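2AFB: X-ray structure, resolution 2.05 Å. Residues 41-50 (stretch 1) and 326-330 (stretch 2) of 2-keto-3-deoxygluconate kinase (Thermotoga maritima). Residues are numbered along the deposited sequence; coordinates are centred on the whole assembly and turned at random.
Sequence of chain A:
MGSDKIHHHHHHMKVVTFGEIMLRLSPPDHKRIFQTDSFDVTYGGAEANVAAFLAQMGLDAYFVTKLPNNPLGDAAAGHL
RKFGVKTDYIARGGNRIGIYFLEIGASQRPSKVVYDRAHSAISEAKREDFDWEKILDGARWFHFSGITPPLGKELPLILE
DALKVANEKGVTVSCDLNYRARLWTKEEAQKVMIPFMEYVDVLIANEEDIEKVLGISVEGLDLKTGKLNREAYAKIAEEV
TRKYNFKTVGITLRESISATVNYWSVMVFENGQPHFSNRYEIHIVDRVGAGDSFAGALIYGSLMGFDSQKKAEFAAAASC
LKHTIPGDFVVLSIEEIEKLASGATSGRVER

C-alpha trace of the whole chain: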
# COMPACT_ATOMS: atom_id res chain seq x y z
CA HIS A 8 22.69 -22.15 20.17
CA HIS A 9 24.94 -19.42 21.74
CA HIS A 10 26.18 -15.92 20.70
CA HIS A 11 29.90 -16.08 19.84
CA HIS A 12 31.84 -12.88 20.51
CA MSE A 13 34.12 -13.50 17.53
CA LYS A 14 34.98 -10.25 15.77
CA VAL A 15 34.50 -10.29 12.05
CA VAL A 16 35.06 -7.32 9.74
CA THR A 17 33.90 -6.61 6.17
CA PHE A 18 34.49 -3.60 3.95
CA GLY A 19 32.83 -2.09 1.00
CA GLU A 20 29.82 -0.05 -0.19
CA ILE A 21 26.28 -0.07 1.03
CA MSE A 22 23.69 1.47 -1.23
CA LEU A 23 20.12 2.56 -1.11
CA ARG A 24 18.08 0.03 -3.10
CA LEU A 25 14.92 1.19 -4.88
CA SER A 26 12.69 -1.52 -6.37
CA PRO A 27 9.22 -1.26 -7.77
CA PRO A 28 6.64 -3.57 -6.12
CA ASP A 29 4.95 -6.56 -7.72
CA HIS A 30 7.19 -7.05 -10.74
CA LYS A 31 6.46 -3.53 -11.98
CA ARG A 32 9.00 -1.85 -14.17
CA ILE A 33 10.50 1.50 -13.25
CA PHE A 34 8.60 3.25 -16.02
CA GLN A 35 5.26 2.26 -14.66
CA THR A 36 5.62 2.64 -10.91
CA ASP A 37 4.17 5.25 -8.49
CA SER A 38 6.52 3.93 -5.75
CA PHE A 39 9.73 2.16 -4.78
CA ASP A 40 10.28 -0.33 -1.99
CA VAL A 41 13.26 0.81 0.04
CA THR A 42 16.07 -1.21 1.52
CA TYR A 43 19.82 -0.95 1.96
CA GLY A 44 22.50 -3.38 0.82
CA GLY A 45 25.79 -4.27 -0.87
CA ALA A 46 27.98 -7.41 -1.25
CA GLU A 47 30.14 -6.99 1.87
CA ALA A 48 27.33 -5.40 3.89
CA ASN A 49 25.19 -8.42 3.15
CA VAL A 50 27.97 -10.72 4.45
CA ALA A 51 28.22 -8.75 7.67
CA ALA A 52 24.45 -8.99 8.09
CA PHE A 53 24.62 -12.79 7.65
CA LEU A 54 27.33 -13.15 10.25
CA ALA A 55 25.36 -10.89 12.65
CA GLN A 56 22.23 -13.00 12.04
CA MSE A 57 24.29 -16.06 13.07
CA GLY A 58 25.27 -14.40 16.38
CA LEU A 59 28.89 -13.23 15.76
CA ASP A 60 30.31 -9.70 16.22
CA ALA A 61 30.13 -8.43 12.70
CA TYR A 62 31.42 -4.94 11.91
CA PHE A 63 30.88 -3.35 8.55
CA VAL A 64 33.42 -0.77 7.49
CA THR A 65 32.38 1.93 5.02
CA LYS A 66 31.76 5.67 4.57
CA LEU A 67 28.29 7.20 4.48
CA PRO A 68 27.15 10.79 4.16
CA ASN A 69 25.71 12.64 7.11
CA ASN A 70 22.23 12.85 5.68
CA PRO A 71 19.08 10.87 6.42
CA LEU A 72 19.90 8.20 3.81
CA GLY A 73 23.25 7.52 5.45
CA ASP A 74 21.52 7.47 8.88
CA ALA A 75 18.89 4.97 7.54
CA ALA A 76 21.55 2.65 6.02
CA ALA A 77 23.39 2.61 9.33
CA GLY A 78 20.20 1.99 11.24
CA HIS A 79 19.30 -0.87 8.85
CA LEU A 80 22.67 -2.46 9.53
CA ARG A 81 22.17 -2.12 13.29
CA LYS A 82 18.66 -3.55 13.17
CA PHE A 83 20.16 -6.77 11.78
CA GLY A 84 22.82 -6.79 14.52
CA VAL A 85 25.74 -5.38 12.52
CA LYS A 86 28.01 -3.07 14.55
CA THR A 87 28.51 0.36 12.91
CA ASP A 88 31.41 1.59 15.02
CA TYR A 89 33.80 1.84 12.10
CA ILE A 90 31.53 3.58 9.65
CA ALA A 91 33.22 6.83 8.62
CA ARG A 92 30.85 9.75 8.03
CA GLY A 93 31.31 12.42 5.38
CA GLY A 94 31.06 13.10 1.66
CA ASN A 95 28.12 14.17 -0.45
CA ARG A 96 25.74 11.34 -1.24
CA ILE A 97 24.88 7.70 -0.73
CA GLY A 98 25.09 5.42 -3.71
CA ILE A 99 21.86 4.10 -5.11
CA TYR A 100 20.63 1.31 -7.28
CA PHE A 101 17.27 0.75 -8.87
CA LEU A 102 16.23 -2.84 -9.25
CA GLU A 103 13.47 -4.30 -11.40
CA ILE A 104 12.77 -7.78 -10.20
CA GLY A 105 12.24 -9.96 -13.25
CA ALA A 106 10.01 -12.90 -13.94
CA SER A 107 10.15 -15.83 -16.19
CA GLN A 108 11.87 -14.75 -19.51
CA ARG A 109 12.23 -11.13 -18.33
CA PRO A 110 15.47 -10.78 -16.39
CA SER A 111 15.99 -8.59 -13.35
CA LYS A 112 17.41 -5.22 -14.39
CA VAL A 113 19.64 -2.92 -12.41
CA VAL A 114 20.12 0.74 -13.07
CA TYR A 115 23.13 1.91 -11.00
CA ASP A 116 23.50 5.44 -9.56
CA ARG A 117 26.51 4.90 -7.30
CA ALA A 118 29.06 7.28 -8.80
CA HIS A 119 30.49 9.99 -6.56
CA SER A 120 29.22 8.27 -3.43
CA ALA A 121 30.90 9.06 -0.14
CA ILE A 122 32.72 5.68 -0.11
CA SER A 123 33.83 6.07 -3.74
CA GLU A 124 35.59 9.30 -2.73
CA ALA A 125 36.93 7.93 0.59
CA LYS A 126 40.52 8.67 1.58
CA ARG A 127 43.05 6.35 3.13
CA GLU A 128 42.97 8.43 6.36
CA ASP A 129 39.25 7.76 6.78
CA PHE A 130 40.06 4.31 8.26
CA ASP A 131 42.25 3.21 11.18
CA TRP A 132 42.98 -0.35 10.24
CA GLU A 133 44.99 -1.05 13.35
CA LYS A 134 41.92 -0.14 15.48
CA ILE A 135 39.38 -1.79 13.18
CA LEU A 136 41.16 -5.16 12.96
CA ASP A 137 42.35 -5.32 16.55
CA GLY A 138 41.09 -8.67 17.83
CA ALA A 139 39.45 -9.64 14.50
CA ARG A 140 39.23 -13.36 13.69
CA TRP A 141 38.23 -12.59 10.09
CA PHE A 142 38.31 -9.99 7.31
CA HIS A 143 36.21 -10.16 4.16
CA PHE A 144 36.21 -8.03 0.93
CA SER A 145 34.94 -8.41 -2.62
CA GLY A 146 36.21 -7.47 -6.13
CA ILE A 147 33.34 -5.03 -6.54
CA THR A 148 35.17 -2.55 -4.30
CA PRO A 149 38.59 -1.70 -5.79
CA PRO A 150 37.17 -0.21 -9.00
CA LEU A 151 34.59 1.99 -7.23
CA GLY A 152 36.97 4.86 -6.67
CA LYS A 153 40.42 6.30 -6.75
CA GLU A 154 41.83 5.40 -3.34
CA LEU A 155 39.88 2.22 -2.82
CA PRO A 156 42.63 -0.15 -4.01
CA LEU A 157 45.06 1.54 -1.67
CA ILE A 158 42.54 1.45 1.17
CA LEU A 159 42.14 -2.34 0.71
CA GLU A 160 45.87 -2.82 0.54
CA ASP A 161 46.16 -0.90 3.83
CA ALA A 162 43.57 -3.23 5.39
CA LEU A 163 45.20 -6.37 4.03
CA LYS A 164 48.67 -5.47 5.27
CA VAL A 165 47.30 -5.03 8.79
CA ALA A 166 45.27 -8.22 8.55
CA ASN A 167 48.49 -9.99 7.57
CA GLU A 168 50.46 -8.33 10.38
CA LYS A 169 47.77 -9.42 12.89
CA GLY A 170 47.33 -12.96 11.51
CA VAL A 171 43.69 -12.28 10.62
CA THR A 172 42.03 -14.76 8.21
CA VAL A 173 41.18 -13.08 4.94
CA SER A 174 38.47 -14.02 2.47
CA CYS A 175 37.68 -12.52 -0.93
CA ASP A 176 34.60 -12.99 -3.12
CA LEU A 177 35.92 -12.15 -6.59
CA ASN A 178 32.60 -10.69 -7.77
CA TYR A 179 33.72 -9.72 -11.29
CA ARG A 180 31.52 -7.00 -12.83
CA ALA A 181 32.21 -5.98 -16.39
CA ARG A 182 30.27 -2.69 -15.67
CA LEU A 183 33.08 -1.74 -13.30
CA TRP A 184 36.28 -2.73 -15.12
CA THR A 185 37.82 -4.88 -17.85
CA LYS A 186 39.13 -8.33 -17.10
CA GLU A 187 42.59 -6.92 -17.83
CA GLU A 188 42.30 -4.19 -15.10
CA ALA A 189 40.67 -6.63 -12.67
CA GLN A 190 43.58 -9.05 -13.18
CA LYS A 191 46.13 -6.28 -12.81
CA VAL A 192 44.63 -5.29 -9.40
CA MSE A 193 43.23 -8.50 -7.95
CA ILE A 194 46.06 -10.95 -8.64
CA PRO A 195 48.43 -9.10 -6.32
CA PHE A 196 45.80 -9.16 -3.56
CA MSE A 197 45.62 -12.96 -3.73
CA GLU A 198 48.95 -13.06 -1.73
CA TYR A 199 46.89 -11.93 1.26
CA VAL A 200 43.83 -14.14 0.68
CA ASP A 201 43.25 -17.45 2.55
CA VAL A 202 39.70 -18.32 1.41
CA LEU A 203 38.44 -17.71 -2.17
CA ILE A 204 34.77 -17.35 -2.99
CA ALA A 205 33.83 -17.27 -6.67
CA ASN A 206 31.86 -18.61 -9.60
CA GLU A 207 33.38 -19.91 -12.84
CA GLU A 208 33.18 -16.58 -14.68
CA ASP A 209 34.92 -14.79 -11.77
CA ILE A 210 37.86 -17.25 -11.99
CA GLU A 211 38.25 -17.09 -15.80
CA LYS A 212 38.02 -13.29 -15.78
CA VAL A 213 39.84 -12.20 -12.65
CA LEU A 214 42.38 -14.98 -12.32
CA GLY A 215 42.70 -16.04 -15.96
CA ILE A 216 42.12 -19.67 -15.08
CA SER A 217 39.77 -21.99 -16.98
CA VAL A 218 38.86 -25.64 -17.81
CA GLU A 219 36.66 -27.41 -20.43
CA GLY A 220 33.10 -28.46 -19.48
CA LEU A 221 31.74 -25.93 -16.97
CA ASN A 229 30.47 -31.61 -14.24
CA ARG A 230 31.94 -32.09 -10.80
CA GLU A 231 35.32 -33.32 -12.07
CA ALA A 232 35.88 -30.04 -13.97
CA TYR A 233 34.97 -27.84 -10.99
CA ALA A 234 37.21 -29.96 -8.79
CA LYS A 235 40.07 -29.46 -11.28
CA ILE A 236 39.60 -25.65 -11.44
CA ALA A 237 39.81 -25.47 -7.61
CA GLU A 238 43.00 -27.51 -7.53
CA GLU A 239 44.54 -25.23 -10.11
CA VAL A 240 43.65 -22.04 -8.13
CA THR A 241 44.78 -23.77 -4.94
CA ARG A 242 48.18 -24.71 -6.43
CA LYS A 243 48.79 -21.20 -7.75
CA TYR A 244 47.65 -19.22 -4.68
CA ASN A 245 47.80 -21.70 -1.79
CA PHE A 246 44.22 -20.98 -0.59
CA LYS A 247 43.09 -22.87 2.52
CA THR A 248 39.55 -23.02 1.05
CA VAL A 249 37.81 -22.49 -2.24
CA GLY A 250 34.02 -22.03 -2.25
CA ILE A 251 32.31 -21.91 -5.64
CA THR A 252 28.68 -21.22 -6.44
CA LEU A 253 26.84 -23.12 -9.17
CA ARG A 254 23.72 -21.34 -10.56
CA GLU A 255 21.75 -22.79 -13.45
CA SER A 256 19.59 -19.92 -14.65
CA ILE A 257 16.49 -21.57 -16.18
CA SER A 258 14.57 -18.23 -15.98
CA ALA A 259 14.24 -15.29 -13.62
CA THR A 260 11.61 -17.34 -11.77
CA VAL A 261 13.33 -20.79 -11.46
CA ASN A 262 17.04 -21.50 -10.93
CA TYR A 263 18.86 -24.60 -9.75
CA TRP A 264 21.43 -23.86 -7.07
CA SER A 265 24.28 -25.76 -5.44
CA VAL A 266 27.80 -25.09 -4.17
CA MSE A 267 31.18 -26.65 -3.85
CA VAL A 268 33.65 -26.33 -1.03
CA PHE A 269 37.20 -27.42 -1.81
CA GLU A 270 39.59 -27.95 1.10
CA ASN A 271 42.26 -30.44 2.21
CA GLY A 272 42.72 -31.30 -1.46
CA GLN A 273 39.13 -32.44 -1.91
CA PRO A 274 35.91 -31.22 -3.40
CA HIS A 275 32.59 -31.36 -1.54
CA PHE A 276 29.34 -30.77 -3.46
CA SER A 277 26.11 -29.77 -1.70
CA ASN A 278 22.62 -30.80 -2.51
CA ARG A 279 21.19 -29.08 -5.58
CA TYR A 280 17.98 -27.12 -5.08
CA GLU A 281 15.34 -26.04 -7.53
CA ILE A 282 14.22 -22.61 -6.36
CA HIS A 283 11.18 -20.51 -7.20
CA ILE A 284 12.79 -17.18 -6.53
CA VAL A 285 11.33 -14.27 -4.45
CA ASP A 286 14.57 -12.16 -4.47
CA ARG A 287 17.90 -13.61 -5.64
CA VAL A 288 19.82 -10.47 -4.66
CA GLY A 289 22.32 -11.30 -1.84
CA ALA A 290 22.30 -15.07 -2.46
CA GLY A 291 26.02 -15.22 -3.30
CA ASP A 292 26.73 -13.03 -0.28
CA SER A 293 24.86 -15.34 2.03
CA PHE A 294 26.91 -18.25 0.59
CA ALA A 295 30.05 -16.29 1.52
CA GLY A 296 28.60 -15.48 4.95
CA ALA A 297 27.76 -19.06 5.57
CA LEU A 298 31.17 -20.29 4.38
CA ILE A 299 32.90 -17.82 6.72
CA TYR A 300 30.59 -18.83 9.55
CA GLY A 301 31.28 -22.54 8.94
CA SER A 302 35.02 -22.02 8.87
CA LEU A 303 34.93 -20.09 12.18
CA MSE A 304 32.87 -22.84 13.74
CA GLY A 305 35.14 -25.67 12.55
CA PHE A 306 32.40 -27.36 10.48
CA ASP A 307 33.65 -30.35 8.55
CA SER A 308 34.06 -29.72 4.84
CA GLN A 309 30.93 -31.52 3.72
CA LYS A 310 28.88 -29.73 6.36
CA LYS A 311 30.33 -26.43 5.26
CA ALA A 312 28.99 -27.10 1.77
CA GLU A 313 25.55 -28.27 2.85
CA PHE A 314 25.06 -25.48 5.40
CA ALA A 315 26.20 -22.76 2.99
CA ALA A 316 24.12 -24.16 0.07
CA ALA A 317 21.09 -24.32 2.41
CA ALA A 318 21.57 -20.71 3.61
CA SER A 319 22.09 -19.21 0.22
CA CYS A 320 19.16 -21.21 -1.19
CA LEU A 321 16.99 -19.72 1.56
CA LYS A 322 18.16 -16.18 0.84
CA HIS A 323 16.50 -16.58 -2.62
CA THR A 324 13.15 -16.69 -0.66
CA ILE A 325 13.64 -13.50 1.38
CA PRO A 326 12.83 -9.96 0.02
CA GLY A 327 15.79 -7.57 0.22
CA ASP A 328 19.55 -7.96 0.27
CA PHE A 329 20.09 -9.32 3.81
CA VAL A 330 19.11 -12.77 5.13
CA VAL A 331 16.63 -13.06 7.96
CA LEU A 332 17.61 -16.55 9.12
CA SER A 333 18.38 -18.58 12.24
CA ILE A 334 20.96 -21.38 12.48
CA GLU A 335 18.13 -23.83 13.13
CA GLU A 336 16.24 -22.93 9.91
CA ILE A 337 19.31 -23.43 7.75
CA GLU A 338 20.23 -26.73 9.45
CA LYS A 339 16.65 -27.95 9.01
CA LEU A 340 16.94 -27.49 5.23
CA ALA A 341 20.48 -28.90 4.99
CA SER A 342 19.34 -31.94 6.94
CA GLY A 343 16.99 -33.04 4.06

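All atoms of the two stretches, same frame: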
# COMPACT_ATOMS: atom_id res chain seq x y z
N VAL A 41 12.00 0.30 -0.45
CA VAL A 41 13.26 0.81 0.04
C VAL A 41 13.92 -0.25 0.90
O VAL A 41 13.28 -0.87 1.70
CB VAL A 41 13.06 2.06 0.95
CG1 VAL A 41 14.32 2.39 1.73
CG2 VAL A 41 12.66 3.26 0.10
N THR A 42 15.20 -0.46 0.65
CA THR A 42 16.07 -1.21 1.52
C THR A 42 17.51 -0.78 1.30
O THR A 42 17.80 0.12 0.50
CB THR A 42 15.88 -2.75 1.40
OG1 THR A 42 16.48 -3.38 2.56
CG2 THR A 42 16.49 -3.32 0.10
N TYR A 43 18.43 -1.35 2.06
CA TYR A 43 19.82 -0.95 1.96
C TYR A 43 20.65 -2.21 1.81
O TYR A 43 20.44 -3.17 2.54
CB TYR A 43 20.24 -0.09 3.19
CG TYR A 43 19.46 1.21 3.25
CD1 TYR A 43 18.24 1.27 3.88
CD2 TYR A 43 19.94 2.37 2.65
CE1 TYR A 43 17.49 2.43 3.87
CE2 TYR A 43 19.23 3.52 2.66
CZ TYR A 43 18.00 3.56 3.25
OH TYR A 43 17.29 4.73 3.25
N GLY A 44 21.58 -2.24 0.87
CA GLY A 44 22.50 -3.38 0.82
C GLY A 44 23.73 -3.22 -0.03
O GLY A 44 23.94 -2.17 -0.60
N GLY A 45 24.49 -4.29 -0.16
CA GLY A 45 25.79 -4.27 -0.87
C GLY A 45 26.52 -5.55 -0.49
O GLY A 45 26.32 -6.05 0.60
N ALA A 46 27.37 -6.06 -1.38
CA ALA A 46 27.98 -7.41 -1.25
C ALA A 46 28.56 -7.69 0.15
O ALA A 46 28.12 -8.62 0.86
CB ALA A 46 29.07 -7.59 -2.32
N GLU A 47 29.50 -6.84 0.56
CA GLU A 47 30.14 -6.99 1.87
C GLU A 47 29.25 -6.60 3.04
O GLU A 47 29.33 -7.23 4.11
CB GLU A 47 31.51 -6.29 1.92
CG GLU A 47 32.44 -6.63 0.73
CD GLU A 47 32.31 -5.67 -0.46
OE1 GLU A 47 31.30 -4.89 -0.55
OE2 GLU A 47 33.21 -5.70 -1.31
N ALA A 48 28.31 -5.68 2.85
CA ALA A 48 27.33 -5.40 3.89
C ALA A 48 26.44 -6.60 4.14
O ALA A 48 26.13 -6.91 5.28
CB ALA A 48 26.48 -4.14 3.62
N ASN A 49 26.05 -7.27 3.07
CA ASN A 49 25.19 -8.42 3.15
C ASN A 49 25.87 -9.58 3.92
O ASN A 49 25.24 -10.30 4.71
CB ASN A 49 24.78 -8.88 1.76
CG ASN A 49 24.04 -7.81 0.92
OD1 ASN A 49 23.53 -6.81 1.42
ND2 ASN A 49 23.98 -8.05 -0.39
N VAL A 50 27.17 -9.71 3.73
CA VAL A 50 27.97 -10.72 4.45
C VAL A 50 27.99 -10.41 5.94
O VAL A 50 27.78 -11.30 6.78
CB VAL A 50 29.41 -10.79 3.87
CG1 VAL A 50 30.29 -11.75 4.70
CG2 VAL A 50 29.36 -11.22 2.44
N PRO A 326 12.77 -11.30 0.60
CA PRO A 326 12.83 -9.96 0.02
C PRO A 326 13.95 -9.12 0.64
O PRO A 326 14.22 -9.24 1.82
CB PRO A 326 11.46 -9.35 0.37
CG PRO A 326 10.54 -10.53 0.56
CD PRO A 326 11.42 -11.59 1.16
N GLY A 327 14.67 -8.40 -0.21
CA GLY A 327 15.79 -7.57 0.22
C GLY A 327 17.13 -8.20 -0.03
O GLY A 327 17.24 -9.20 -0.74
N ASP A 328 18.17 -7.57 0.54
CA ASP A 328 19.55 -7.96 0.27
C ASP A 328 20.12 -8.82 1.43
O ASP A 328 21.07 -9.59 1.25
CB ASP A 328 20.45 -6.70 0.08
CG ASP A 328 20.17 -5.92 -1.20
OD1 ASP A 328 19.12 -6.08 -1.80
OD2 ASP A 328 21.03 -5.09 -1.62
N PHE A 329 19.57 -8.67 2.63
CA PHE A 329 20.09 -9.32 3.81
C PHE A 329 19.25 -10.59 4.09
O PHE A 329 18.05 -10.60 3.85
CB PHE A 329 19.92 -8.36 5.01
CG PHE A 329 20.86 -7.18 5.05
CD1 PHE A 329 21.77 -6.88 4.03
CD2 PHE A 329 20.78 -6.29 6.13
CE1 PHE A 329 22.60 -5.77 4.12
CE2 PHE A 329 21.63 -5.19 6.21
CZ PHE A 329 22.56 -4.95 5.22
N VAL A 330 19.86 -11.63 4.62
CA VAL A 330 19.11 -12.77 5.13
C VAL A 330 18.41 -12.38 6.43
O VAL A 330 18.88 -11.51 7.19
CB VAL A 330 19.99 -14.02 5.46
CG1 VAL A 330 20.72 -14.51 4.23
CG2 VAL A 330 20.98 -13.76 6.62
O HOH W 1 18.45 -5.45 2.71
O HOH W 2 22.79 -11.60 4.30
O HOH W 3 23.32 -6.11 -2.79

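Nearly 280 residues of sequence separate these two stretches, yet they meet in a compact contact that buries 329 Å² without a single direct hydrogen bond between them. Stretch 1 is the end of a strand, residues 41-44, that passes through Gly-45 into a helix beginning at Ala-46. Stretch 2 has no regular secondary structure. It runs past the strand's end and on to the helix's first turn, so that the CA of Gly-327 lies 6.5 Å from the CA of Thr-42, the CA of Asp-328 lies 5.5 Å from the CA of Gly-44, and the CA of Phe-329 lies 5.2 Å from the CA of Asn-49. Three residues, Asp-328, Phe-329 and Asn-49, cover the most surface.

Asp-328 points its CB toward stretch 1, with chi1 in the m well, and sets its carboxylate against the strand-to-helix junction. Its OD2 comes within 3.3 Å of Gly-44 CA, an approach that depends on glycine: an ideal CB on Gly-44 would sit 2.1 Å from Asp-328 OD2, squarely in a clash. The first rule of the contact is therefore that space for the acid is made by an absent side chain. The same OD2 lies 3.8 Å from Gly-45 N, but that amide is already committed, donating to Asn-49 OD1 at 3.1 Å in a nearly straight bond.

That bond makes Asn-49 a local brace. Gly-45 holds the N-cap position, and its N is tied to the side chain of a residue one helical turn later. The Asn-49 CB points sideways, but the end of the side chain comes nearer to stretch 2. There OD1 lies 3.4 Å from Asp-328 CB and 3.0 Å from Phe-329 CE1, at the edge of the ring and near its plane. A carbonyl-type oxygen suits this position, because the ring's rim carries partial positive charge.

Phe-329 likewise starts sideways and brings its ring end into the junction. Tyr-43 O lies over one face, 3.7 Å from Phe-329 CE1, while Ala-48 supplies an apolar neighbour, its CB 4.2 Å from Phe-329 CE1. Within this contact the ring meets the backbone of Tyr-43 and Gly-44, the small side chain of Ala-48 and the OD1 of Asn-49. The CA-to-CB bond of Tyr-43 points away from stretch 2, so it is the backbone O of Tyr-43 that meets the ring.

Water supplies the polar links. Water 1 donates to Tyr-43 O at 3.0 Å, accepts from Asp-328 N at 3.0 Å and hydrogen-bonds to Thr-42 OG1 at 2.9 Å, joining strand to loop. Water 2 accepts from Val-330 N at 2.9 Å and donates to Asn-49 O at 2.8 Å. Water 3 accepts from Asn-49 ND2 at 3.2 Å and donates to Asp-328 OD2 at 2.8 Å, linking the two polar side chains.

At the near end, Thr-42 CG2 rests 4.3 Å from Gly-327 CA. Gly-327 has its own reason to be glycine: at phi 101° and psi -170°, a CB would be jammed against the preceding carbonyl oxygen.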